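Local coordinates for CT263 (Chlamydia trachomatis, PDB 4QAS), which acts as a nucleosidase of the MTAN family in the futalosine pathway, supporting menaquinone synthesis in Chlamydia trachomatis, at the interface of chains A and B. Sequence-based numbering; all coordinates share one arbitrary frame. Chains: chain A/B, CT263.

The interface of chains A and B. Residues chain A 25, 185, 188-189, 192; chain B 25-26, 38, 192, 195.
B:Phe192 pushes its ring into chain A between A:Leu25, A:Glu189 and A:Phe192, and it loses more surface to the partner than the other residues of this patch. The two chains form a two-fold symmetric homodimer in the crystal, with helix 180-197 of A facing helix 180-196 of B; MTAN-family enzymes are typically dimers, which makes a biological pairing likely. The methyl CD2 of A:Leu25 sits over one face of the B:Phe192 ring, 4.0 Å from its centroid, a CH-pi contact. The same methyl reaches CD2 of B:Leu25, the two leucines meeting tip to tip. On the opposite side, out of the ring plane and beyond the tip, CG of A:Glu189 packs against CZ of B:Phe192 at 3.5 Å, the carboxylate carried past the phenyl tip by a chain extended beyond CG (chi2 171°). The two Phe192 side chains run antiparallel, the CD2-CE2 edge of the B ring turned to A:Phe192. Their rings stand edge-to-face with planes 89° apart, and CD2 of B:Phe192 lies 3.5 Å from CB of A:Phe192.

Polar contacts gather around the amide of A:Gln185, which a bend at chi2 turns toward chain B. NE2 gives one hydrogen bond across to the backbone O of B:Leu25 (3.0 Å), lying in that carbonyl's plane, and another to OE2 of A:Glu189 within its own chain. Both acceptors lie close to the amide plane, so the pair should fix the amide's rotation. The carboxylate receives its bond on the anti side, 31° out of plane. NE2 also lies at the in-plane edge of the B:Phe192 ring, while CD1 of B:Phe26 lies 3.4 Å from NE2 of A:Gln185.

Water extends both ends of this network. Water 1 links OE1 of A:Gln185 to the same B:Leu25 carbonyl. Water 2 lies among A:Glu189, B:Tyr38 and B:Tyr195; its spacing to the carboxylate is doubtfully short, but the phenol OH of B:Tyr195 meets it at 2.8 Å.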
# COMPACT_ATOMS: atom_id res chain seq x y z
N LEU A 25 2.00 -3.94 4.26
CA LEU A 25 0.87 -3.61 3.38
C LEU A 25 -0.23 -4.65 3.39
O LEU A 25 -1.38 -4.32 3.12
CB LEU A 25 1.32 -3.54 1.94
CG LEU A 25 2.18 -2.42 1.48
CD1 LEU A 25 2.33 -2.62 -0.06
CD2 LEU A 25 1.55 -1.10 1.80
N GLN A 185 9.31 2.30 2.17
CA GLN A 185 7.96 2.75 1.86
C GLN A 185 7.80 3.03 0.37
O GLN A 185 6.75 2.72 -0.20
CB GLN A 185 7.62 3.98 2.72
CG GLN A 185 6.24 4.49 2.51
CD GLN A 185 5.18 3.54 3.02
OE1 GLN A 185 5.44 2.72 3.92
NE2 GLN A 185 3.96 3.66 2.49
N ALA A 188 7.10 -0.22 -1.33
CA ALA A 188 5.74 -0.69 -1.08
C ALA A 188 4.76 0.05 -1.97
O ALA A 188 3.84 -0.56 -2.53
CB ALA A 188 5.39 -0.52 0.39
N GLU A 189 4.96 1.36 -2.11
CA GLU A 189 4.07 2.16 -2.93
C GLU A 189 4.15 1.76 -4.40
O GLU A 189 3.15 1.86 -5.12
CB GLU A 189 4.38 3.64 -2.70
CG GLU A 189 3.98 4.04 -1.29
CD GLU A 189 4.45 5.41 -0.88
OE1 GLU A 189 5.14 6.09 -1.67
OE2 GLU A 189 4.12 5.81 0.26
N PHE A 192 2.32 -1.98 -4.89
CA PHE A 192 0.87 -2.13 -4.80
C PHE A 192 0.16 -2.10 -6.15
O PHE A 192 -0.68 -2.98 -6.39
CB PHE A 192 0.26 -1.13 -3.83
CG PHE A 192 -1.20 -1.30 -3.73
CD1 PHE A 192 -1.73 -2.32 -2.97
CD2 PHE A 192 -2.05 -0.52 -4.48
CE1 PHE A 192 -3.10 -2.52 -2.91
CE2 PHE A 192 -3.40 -0.71 -4.43
CZ PHE A 192 -3.93 -1.71 -3.65
N LEU B 25 -0.53 0.88 6.38
CA LEU B 25 -0.01 1.22 5.06
C LEU B 25 1.16 2.19 5.09
O LEU B 25 1.93 2.24 4.13
CB LEU B 25 -1.08 1.94 4.24
CG LEU B 25 -2.32 1.14 3.89
CD1 LEU B 25 -3.36 2.11 3.31
CD2 LEU B 25 -1.98 0.03 2.95
N PHE B 26 1.26 3.01 6.12
CA PHE B 26 2.26 4.06 6.18
C PHE B 26 2.86 4.06 7.56
O PHE B 26 2.19 3.70 8.53
CB PHE B 26 1.66 5.45 5.92
CG PHE B 26 0.93 5.56 4.61
CD1 PHE B 26 1.60 5.87 3.46
CD2 PHE B 26 -0.44 5.39 4.55
CE1 PHE B 26 0.93 5.96 2.27
CE2 PHE B 26 -1.11 5.50 3.37
CZ PHE B 26 -0.43 5.77 2.24
N TYR B 38 1.11 11.40 8.87
CA TYR B 38 2.17 10.98 7.97
C TYR B 38 2.32 12.02 6.88
O TYR B 38 1.34 12.56 6.36
CB TYR B 38 1.81 9.64 7.34
CG TYR B 38 2.76 9.18 6.28
CD1 TYR B 38 4.01 8.75 6.62
CD2 TYR B 38 2.39 9.17 4.94
CE1 TYR B 38 4.90 8.34 5.64
CE2 TYR B 38 3.26 8.76 3.97
CZ TYR B 38 4.51 8.35 4.33
OH TYR B 38 5.42 7.93 3.38
N PHE B 192 -4.83 3.41 -0.28
CA PHE B 192 -3.42 3.51 -0.66
C PHE B 192 -3.24 4.25 -1.98
O PHE B 192 -2.38 5.14 -2.05
CB PHE B 192 -2.80 2.10 -0.68
CG PHE B 192 -1.28 2.05 -0.48
CD1 PHE B 192 -0.63 2.75 0.55
CD2 PHE B 192 -0.50 1.28 -1.34
CE1 PHE B 192 0.72 2.66 0.72
CE2 PHE B 192 0.86 1.19 -1.16
CZ PHE B 192 1.48 1.89 -0.14
N TYR B 195 -3.84 8.25 -1.73
CA TYR B 195 -2.66 8.97 -1.29
C TYR B 195 -1.73 9.23 -2.46
O TYR B 195 -1.20 10.34 -2.61
CB TYR B 195 -1.97 8.14 -0.21
CG TYR B 195 -0.66 8.69 0.17
CD1 TYR B 195 -0.56 9.73 1.08
CD2 TYR B 195 0.51 8.22 -0.41
CE1 TYR B 195 0.64 10.25 1.42
CE2 TYR B 195 1.71 8.72 -0.07
CZ TYR B 195 1.78 9.76 0.83
OH TYR B 195 2.99 10.28 1.18
O HOH W 1 3.65 0.08 4.47
O HOH W 2 4.66 8.09 1.01